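Local coordinates for 3-carboxy-cis,cis-muconate cycloisomerase (Acinetobacter calcoaceticus, PDB 1Q5N), which is a largely helical enzyme of the fumarase/aspartase (lyase) superfamily that assembles as a tetramer of four identical chains, at residues 138-143 / 347-352; 249-254 / 340-345; 390-395 / 408-413. One frame throughout, in Å; residues are numbered along the deposited sequence.

Contact 1 of 3, residues 138-143 / 347-352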
loop_
_atom_site.group_PDB
_atom_site.type_symbol
_atom_site.label_atom_id
_atom_site.label_comp_id
_atom_site.label_asym_id
_atom_site.label_seq_id
_atom_site.Cartn_x
_atom_site.Cartn_y
_atom_site.Cartn_z
ATOM N N GLU A 138 29.039 -10.552 -7.943
ATOM C CA GLU A 138 30.176 -11.230 -8.553
ATOM C C GLU A 138 29.795 -11.820 -9.888
ATOM O O GLU A 138 30.475 -11.570 -10.900
ATOM C CB GLU A 138 30.704 -12.339 -7.634
ATOM C CG GLU A 138 31.587 -11.715 -6.581
ATOM C CD GLU A 138 32.047 -12.695 -5.514
ATOM O OE1 GLU A 138 31.599 -13.880 -5.507
ATOM O OE2 GLU A 138 32.853 -12.259 -4.669
ATOM N N THR A 139 28.727 -12.613 -9.874
ATOM C CA THR A 139 28.240 -13.213 -11.094
ATOM C C THR A 139 27.847 -12.114 -12.138
ATOM O O THR A 139 28.212 -12.223 -13.311
ATOM C CB THR A 139 27.071 -14.135 -10.783
ATOM O OG1 THR A 139 27.479 -15.063 -9.770
ATOM C CG2 THR A 139 26.629 -14.891 -12.008
ATOM N N ALA A 140 27.178 -11.033 -11.737
ATOM C CA ALA A 140 26.821 -10.050 -12.753
ATOM C C ALA A 140 28.086 -9.401 -13.323
ATOM O O ALA A 140 28.148 -9.143 -14.522
ATOM C CB ALA A 140 25.883 -8.973 -12.195
ATOM N N LEU A 141 29.088 -9.131 -12.477
ATOM C CA LEU A 141 30.312 -8.503 -12.976
ATOM C C LEU A 141 30.997 -9.438 -13.992
ATOM O O LEU A 141 31.430 -9.013 -15.033
ATOM C CB LEU A 141 31.293 -8.215 -11.846
ATOM C CG LEU A 141 31.026 -7.136 -10.799
ATOM C CD1 LEU A 141 31.979 -7.397 -9.617
ATOM C CD2 LEU A 141 31.224 -5.742 -11.378
ATOM N N SER A 142 31.073 -10.717 -13.684
ATOM C CA SER A 142 31.718 -11.671 -14.566
ATOM C C SER A 142 31.007 -11.801 -15.940
ATOM O O SER A 142 31.662 -11.832 -16.984
ATOM C CB SER A 142 31.792 -13.006 -13.837
ATOM O OG SER A 142 31.873 -14.058 -14.767
ATOM N N GLN A 143 29.669 -11.837 -15.936
ATOM C CA GLN A 143 28.893 -11.939 -17.165
ATOM C C GLN A 143 28.976 -10.638 -17.916
ATOM O O GLN A 143 28.978 -10.626 -19.134
ATOM C CB GLN A 143 27.432 -12.257 -16.828
ATOM C CG GLN A 143 27.321 -13.593 -16.144
ATOM C CD GLN A 143 27.254 -14.748 -17.132
ATOM O OE1 GLN A 143 28.060 -14.839 -18.076
ATOM N NE2 GLN A 143 26.281 -15.642 -16.922
ATOM N N ASP A 347 20.364 -18.042 -9.672
ATOM C CA ASP A 347 20.277 -19.156 -10.622
ATOM C C ASP A 347 20.261 -18.669 -12.084
ATOM O O ASP A 347 20.950 -19.226 -12.936
ATOM C CB ASP A 347 18.992 -19.963 -10.428
ATOM C CG ASP A 347 19.043 -20.840 -9.243
ATOM O OD1 ASP A 347 20.154 -20.965 -8.665
ATOM O OD2 ASP A 347 17.974 -21.403 -8.878
ATOM N N VAL A 348 19.447 -17.648 -12.364
ATOM C CA VAL A 348 19.333 -17.108 -13.704
ATOM C C VAL A 348 20.616 -16.405 -14.154
ATOM O O VAL A 348 21.030 -16.574 -15.302
ATOM C CB VAL A 348 18.097 -16.120 -13.817
ATOM C CG1 VAL A 348 18.135 -15.328 -15.152
ATOM C CG2 VAL A 348 16.812 -16.892 -13.705
ATOM N N LEU A 349 21.241 -15.603 -13.276
ATOM C CA LEU A 349 22.461 -14.904 -13.665
ATOM C C LEU A 349 23.577 -15.892 -13.982
ATOM O O LEU A 349 24.396 -15.621 -14.851
ATOM C CB LEU A 349 22.950 -13.970 -12.580
ATOM C CG LEU A 349 22.223 -12.650 -12.409
ATOM C CD1 LEU A 349 22.760 -11.948 -11.146
ATOM C CD2 LEU A 349 22.409 -11.766 -13.603
ATOM N N LYS A 350 23.598 -17.028 -13.281
ATOM C CA LYS A 350 24.607 -18.044 -13.494
ATOM C C LYS A 350 24.400 -18.916 -14.718
ATOM O O LYS A 350 25.364 -19.194 -15.416
ATOM C CB LYS A 350 24.719 -18.969 -12.292
ATOM C CG LYS A 350 25.499 -18.372 -11.131
ATOM C CD LYS A 350 25.599 -19.371 -9.979
ATOM C CE LYS A 350 26.560 -18.846 -8.943
ATOM N NZ LYS A 350 26.621 -19.774 -7.775
ATOM N N GLY A 351 23.165 -19.340 -14.977
ATOM C CA GLY A 351 22.940 -20.234 -16.105
ATOM C C GLY A 351 22.212 -19.651 -17.297
ATOM O O GLY A 351 21.644 -20.364 -18.117
ATOM N N MET A 352 22.210 -18.332 -17.337
ATOM C CA MET A 352 21.603 -17.525 -18.379
ATOM C C MET A 352 22.073 -17.984 -19.784
ATOM O O MET A 352 23.269 -18.078 -20.044
ATOM C CB MET A 352 22.078 -16.110 -18.144
ATOM C CG MET A 352 21.466 -15.064 -18.991
ATOM S SD MET A 352 22.429 -13.513 -18.851
ATOM C CE MET A 352 22.927 -13.510 -17.122
#

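Contact 2 of 3, residues 249-254 / 340-345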
loop_
_atom_site.group_PDB
_atom_site.type_symbol
_atom_site.label_atom_id
_atom_site.label_comp_id
_atom_site.label_asym_id
_atom_site.label_seq_id
_atom_site.Cartn_x
_atom_site.Cartn_y
_atom_site.Cartn_z
ATOM N N GLY A 249 13.158 -4.690 -5.307
ATOM C CA GLY A 249 12.860 -3.891 -6.488
ATOM C C GLY A 249 13.958 -4.054 -7.574
ATOM O O GLY A 249 13.633 -4.095 -8.759
ATOM N N ASN A 250 15.244 -4.140 -7.191
ATOM C CA ASN A 250 16.316 -4.310 -8.195
ATOM C C ASN A 250 16.165 -5.632 -8.970
ATOM O O ASN A 250 16.336 -5.649 -10.196
ATOM C CB ASN A 250 17.744 -4.324 -7.570
ATOM C CG ASN A 250 18.174 -2.970 -7.022
ATOM O OD1 ASN A 250 17.980 -1.924 -7.667
ATOM N ND2 ASN A 250 18.788 -2.978 -5.845
ATOM N N VAL A 251 15.859 -6.741 -8.292
ATOM C CA VAL A 251 15.784 -7.994 -9.054
ATOM C C VAL A 251 14.440 -8.093 -9.792
ATOM O O VAL A 251 14.310 -8.820 -10.797
ATOM C CB VAL A 251 16.088 -9.261 -8.164
ATOM C CG1 VAL A 251 17.516 -9.130 -7.582
ATOM C CG2 VAL A 251 15.068 -9.418 -7.033
ATOM N N GLY A 252 13.451 -7.341 -9.288
ATOM C CA GLY A 252 12.143 -7.277 -9.942
ATOM C C GLY A 252 12.396 -6.643 -11.321
ATOM O O GLY A 252 11.906 -7.118 -12.331
ATOM N N LYS A 253 13.185 -5.568 -11.356
ATOM C CA LYS A 253 13.475 -4.900 -12.623
ATOM C C LYS A 253 14.215 -5.848 -13.589
ATOM O O LYS A 253 13.935 -5.856 -14.797
ATOM C CB LYS A 253 14.296 -3.605 -12.361
ATOM C CG LYS A 253 14.615 -2.789 -13.638
ATOM C CD LYS A 253 15.911 -3.254 -14.351
ATOM C CE LYS A 253 16.286 -2.309 -15.502
ATOM N NZ LYS A 253 15.238 -2.221 -16.579
ATOM N N MET A 254 15.145 -6.653 -13.045
ATOM C CA MET A 254 15.899 -7.609 -13.854
ATOM C C MET A 254 14.951 -8.704 -14.407
ATOM O O MET A 254 15.028 -9.053 -15.579
ATOM C CB MET A 254 17.000 -8.219 -12.993
ATOM C CG MET A 254 18.010 -7.156 -12.513
ATOM S SD MET A 254 19.076 -7.894 -11.285
ATOM C CE MET A 254 19.927 -9.192 -12.257
ATOM N N GLY A 340 14.092 -15.287 -1.195
ATOM C CA GLY A 340 13.582 -16.134 -2.281
ATOM C C GLY A 340 13.828 -15.505 -3.665
ATOM O O GLY A 340 14.281 -16.154 -4.614
ATOM N N ALA A 341 13.584 -14.210 -3.788
ATOM C CA ALA A 341 13.775 -13.561 -5.087
ATOM C C ALA A 341 15.266 -13.537 -5.462
ATOM O O ALA A 341 15.614 -13.683 -6.625
ATOM C CB ALA A 341 13.178 -12.081 -5.073
ATOM N N LEU A 342 16.131 -13.333 -4.477
ATOM C CA LEU A 342 17.582 -13.320 -4.708
ATOM C C LEU A 342 18.045 -14.700 -5.132
ATOM O O LEU A 342 18.853 -14.836 -6.048
ATOM C CB LEU A 342 18.323 -12.931 -3.429
ATOM C CG LEU A 342 18.301 -11.459 -3.179
ATOM C CD1 LEU A 342 18.820 -11.172 -1.794
ATOM C CD2 LEU A 342 19.161 -10.818 -4.257
ATOM N N GLU A 343 17.533 -15.730 -4.471
ATOM C CA GLU A 343 17.965 -17.055 -4.848
ATOM C C GLU A 343 17.614 -17.391 -6.325
ATOM O O GLU A 343 18.446 -17.947 -7.035
ATOM C CB GLU A 343 17.369 -18.104 -3.900
ATOM C CG GLU A 343 17.422 -19.509 -4.447
ATOM C CD GLU A 343 17.119 -20.526 -3.381
ATOM O OE1 GLU A 343 18.075 -20.923 -2.663
ATOM O OE2 GLU A 343 15.923 -20.903 -3.240
ATOM N N ARG A 344 16.391 -17.095 -6.784
ATOM C CA ARG A 344 16.043 -17.368 -8.171
ATOM C C ARG A 344 16.834 -16.456 -9.144
ATOM O O ARG A 344 17.290 -16.899 -10.200
ATOM C CB ARG A 344 14.547 -17.239 -8.334
ATOM C CG ARG A 344 13.935 -18.507 -7.839
ATOM C CD ARG A 344 12.578 -18.294 -7.393
ATOM N NE ARG A 344 12.185 -19.369 -6.489
ATOM C CZ ARG A 344 12.192 -19.265 -5.152
ATOM N NH1 ARG A 344 12.561 -18.141 -4.548
ATOM N NH2 ARG A 344 11.828 -20.306 -4.412
ATOM N N THR A 345 17.038 -15.197 -8.778
ATOM C CA THR A 345 17.817 -14.318 -9.635
ATOM C C THR A 345 19.266 -14.873 -9.824
ATOM O O THR A 345 19.790 -14.910 -10.955
ATOM C CB THR A 345 17.816 -12.890 -9.058
ATOM O OG1 THR A 345 16.454 -12.457 -8.993
ATOM C CG2 THR A 345 18.664 -11.891 -9.941
#

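Contact 3 of 3, residues 390-395 / 408-413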
loop_
_atom_site.group_PDB
_atom_site.type_symbol
_atom_site.label_atom_id
_atom_site.label_comp_id
_atom_site.label_asym_id
_atom_site.label_seq_id
_atom_site.Cartn_x
_atom_site.Cartn_y
_atom_site.Cartn_z
ATOM N N HIS A 390 18.677 16.733 -43.493
ATOM C CA HIS A 390 17.744 16.705 -44.590
ATOM C C HIS A 390 17.957 15.579 -45.579
ATOM O O HIS A 390 17.003 15.041 -46.140
ATOM C CB HIS A 390 17.700 18.039 -45.337
ATOM C CG HIS A 390 16.609 18.094 -46.363
ATOM N ND1 HIS A 390 15.266 18.204 -46.014
ATOM C CD2 HIS A 390 16.629 17.886 -47.701
ATOM C CE1 HIS A 390 14.525 18.050 -47.092
ATOM N NE2 HIS A 390 15.320 17.853 -48.136
ATOM N N VAL A 391 19.193 15.203 -45.829
ATOM C CA VAL A 391 19.403 14.101 -46.754
ATOM C C VAL A 391 18.946 12.735 -46.150
ATOM O O VAL A 391 18.388 11.865 -46.850
ATOM C CB VAL A 391 20.870 14.073 -47.150
ATOM C CG1 VAL A 391 21.230 12.757 -47.830
ATOM C CG2 VAL A 391 21.129 15.257 -48.080
ATOM N N VAL A 392 19.151 12.579 -44.840
ATOM C CA VAL A 392 18.808 11.350 -44.164
ATOM C C VAL A 392 17.297 11.179 -44.025
ATOM O O VAL A 392 16.769 10.094 -44.248
ATOM C CB VAL A 392 19.549 11.255 -42.799
ATOM C CG1 VAL A 392 19.110 10.018 -42.031
ATOM C CG2 VAL A 392 21.050 11.160 -43.059
ATOM N N GLU A 393 16.604 12.255 -43.686
ATOM C CA GLU A 393 15.160 12.195 -43.577
ATOM C C GLU A 393 14.499 11.851 -44.941
ATOM O O GLU A 393 13.566 11.061 -44.998
ATOM C CB GLU A 393 14.640 13.521 -43.045
ATOM C CG GLU A 393 13.143 13.646 -43.136
ATOM C CD GLU A 393 12.696 15.089 -42.907
ATOM O OE1 GLU A 393 13.507 16.026 -43.234
ATOM O OE2 GLU A 393 11.538 15.281 -42.414
ATOM N N ALA A 394 14.994 12.418 -46.034
ATOM C CA ALA A 394 14.419 12.106 -47.336
ATOM C C ALA A 394 14.715 10.625 -47.684
ATOM O O ALA A 394 13.888 9.923 -48.293
ATOM C CB ALA A 394 15.015 13.048 -48.416
ATOM N N ALA A 395 15.901 10.147 -47.293
ATOM C CA ALA A 395 16.280 8.752 -47.543
ATOM C C ALA A 395 15.394 7.780 -46.751
ATOM O O ALA A 395 15.067 6.678 -47.236
ATOM C CB ALA A 395 17.747 8.540 -47.191
ATOM N N ASP A 408 20.801 0.631 -48.657
ATOM C CA ASP A 408 20.599 0.595 -50.094
ATOM C C ASP A 408 20.210 1.944 -50.639
ATOM O O ASP A 408 20.703 2.334 -51.695
ATOM C CB ASP A 408 19.537 -0.424 -50.458
ATOM C CG ASP A 408 19.942 -1.828 -50.038
ATOM O OD1 ASP A 408 21.192 -2.054 -49.870
ATOM O OD2 ASP A 408 19.024 -2.694 -49.889
ATOM N N ILE A 409 19.378 2.688 -49.917
ATOM C CA ILE A 409 18.946 3.989 -50.404
ATOM C C ILE A 409 20.025 5.059 -50.234
ATOM O O ILE A 409 20.341 5.815 -51.143
ATOM C CB ILE A 409 17.667 4.469 -49.666
ATOM C CG1 ILE A 409 16.525 3.507 -49.927
ATOM C CG2 ILE A 409 17.352 5.908 -50.031
ATOM C CD1 ILE A 409 16.267 3.196 -51.365
ATOM N N ILE A 410 20.609 5.132 -49.060
ATOM C CA ILE A 410 21.586 6.161 -48.851
ATOM C C ILE A 410 22.809 6.003 -49.750
ATOM O O ILE A 410 23.370 7.006 -50.190
ATOM C CB ILE A 410 21.967 6.245 -47.343
ATOM C CG1 ILE A 410 21.739 7.673 -46.866
ATOM C CG2 ILE A 410 23.411 5.897 -47.102
ATOM C CD1 ILE A 410 20.905 7.727 -45.656
ATOM N N SER A 411 23.194 4.760 -50.054
ATOM C CA SER A 411 24.386 4.526 -50.881
ATOM C C SER A 411 24.266 5.009 -52.332
ATOM O O SER A 411 25.284 5.162 -53.022
ATOM C CB SER A 411 24.787 3.039 -50.879
ATOM O OG SER A 411 23.823 2.294 -51.594
ATOM N N GLN A 412 23.046 5.232 -52.813
ATOM C CA GLN A 412 22.906 5.725 -54.177
ATOM C C GLN A 412 22.561 7.223 -54.235
ATOM O O GLN A 412 22.188 7.734 -55.274
ATOM C CB GLN A 412 21.918 4.845 -54.977
ATOM C CG GLN A 412 20.432 4.953 -54.643
ATOM C CD GLN A 412 19.653 3.626 -54.914
ATOM O OE1 GLN A 412 18.400 3.583 -54.908
ATOM N NE2 GLN A 412 20.405 2.541 -55.126
ATOM N N VAL A 413 22.731 7.925 -53.117
ATOM C CA VAL A 413 22.487 9.371 -53.031
ATOM C C VAL A 413 23.798 10.083 -53.383
ATOM O O VAL A 413 24.819 9.860 -52.734
ATOM C CB VAL A 413 22.074 9.793 -51.605
ATOM C CG1 VAL A 413 22.062 11.299 -51.483
ATOM C CG2 VAL A 413 20.724 9.242 -51.285
#

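Contact 1 of 3, residues 138-143 / 347-352
Leu349 faces Thr139, Ala140 and Gln143 where helices 110-146 and 323-351 run side by side in the long helical bundle of the fumarase/aspartase superfamily. The two short segments point the same way, their axes 9.4 Å apart and inclined by 28°. Leu349 contributes both side chain and backbone. Its CB rests 3.8 Å from Thr139 CG2, whereas its CD1 reaches Ala140 CB more loosely, at 4.4 Å; the same side chain also packs on Phe177 of helix 166-191. Leu349 O accepts a 2.8 Å hydrogen bond from Gln143 NE2. The bond is nearly straight (169°), with the donor almost along the C=O axis and the acceptor in the plane of the Gln143 amide; a bend at chi2 (-85°) places Gln143 CD for this reach. At Lys350 the CB points away, yet CG lies 3.8 Å from Thr139 CG2, the two side chains crossing at about a right angle. Thr139 CG2, anti to its backbone N, makes this contact, while its hydroxyl is bonded to Gln135 O of its own helix. Beyond the glycine, the bent chain of Met352 brings CE to 4.0 Å from Gln143 NE2.

Contact 2 of 3, residues 249-254 / 340-345
Val251 and Thr345 form the tight part of this buried contact between helices 235-261 and 323-351. The segments run in the same sense at 39° with axes 9.9 Å apart, and the Val251 and Thr345 side chains cross obliquely. Thr345 OG1 presses to 3.3 Å from Val251 CB, a polar atom set against a hydrocarbon surface. OG1 sits beside its own backbone N, anti to the carbonyl carbon (chi1 -60°), and donates to Ala341 O at 2.8 Å; Thr345 N reaches that oxygen from the opposite face of the carbonyl plane, so two donors grip it. Val251 CG2, in the crowded position between its backbone N and carbonyl carbon, meets Ala341 CB at 3.8 Å. Met254 crosses Thr345 at about a right angle, its CE 3.8 Å from Thr345 CG2.

The looser flank belongs to Leu342: its CB points away, and CD2 returns only to 4.1 Å from Val251 CG1, while the side chain also packs on Val129 and Val133 of helix 110-146. Still further from the interface, Arg344 NH2 bonds Ser10 O and Tyr13 O. Lys253 NZ forms a salt bridge with Asp257 of its own chain and bonds Gln315 O and His317 O of the second subunit, which is thus close at hand. The contact lies in the central helical bundle through which enzymes of the fumarase/aspartase superfamily form their tetramers.

Contact 3 of 3, residues 390-395 / 408-413
Ala395 packs against Ile409 and Ile410 in the helical C-terminal region related to that of adenylosuccinate lyase, where helix 385-402 is followed closely in sequence by the short helix 406-410. The chain folds back so that the CA atoms of Ala395 and Ile410 lie 6.0 Å apart, and a type I beta turn from Ile410 to Val413, closed by a 3.1 Å bond from Val413 N to Ile410 O, leads on to the next helix with Val413 at its N-cap position. No hydrogen bond crosses between the segments; the contact is van der Waals packing of aliphatic side chains, with one methyl also on a backbone carbonyl.

The two isoleucines use different branches. In Ile409, CG2 is the branch anti to the backbone N, and it touches both the carbonyl oxygen of Ala395, at 3.7 Å, and Ala395 CB, at 3.9 Å. The end of its longer branch leads away from the segment 390-395, and the side chain finds further cover on Thr398, Ala399 and Glu402 of the same long helix.

Ile410 uses its other branch: its CB does not point at the partner, but chi2 places CD1 3.6 Å from Ala395 CB and 4.3 Å from Val392 CG2. Both torsions lie off the staggered positions (chi1 -125°, chi2 128°), which may mean strain or an uncertain side chain. Val392 and Ile410 both also pack on Val375 of helix 372-383, which makes the contact part of a three-helix cluster.

Toward the other end, Val391 and Val413 adopt like conformations, each with CG1 anti to its backbone N, and slide past each other in opposite directions; they meet through the two CG1 methyls, 4.0 Å apart.

Overall arrangement
Contacts 1 and 2 belong to one helical body and share helix 323-351, which meets helix 110-146 in contact 1 and helix 235-261 in contact 2; their centres are 12 Å apart and they touch where Leu349 CD2 packs on Met254 CE, 3.8 Å away. Contact 2 is the more deeply set, entirely buried, and joins without any hydrogen bond between its segments. Contact 1, partly buried at the end of the shared helix, adds a side-chain-to-carbonyl bond. Contact 3 lies about 42 Å and 45 Å from them, centre to centre, near one extremity of the elongated chain; buried, mostly aliphatic and without a hydrogen bond between its segments, it joins helices close in sequence.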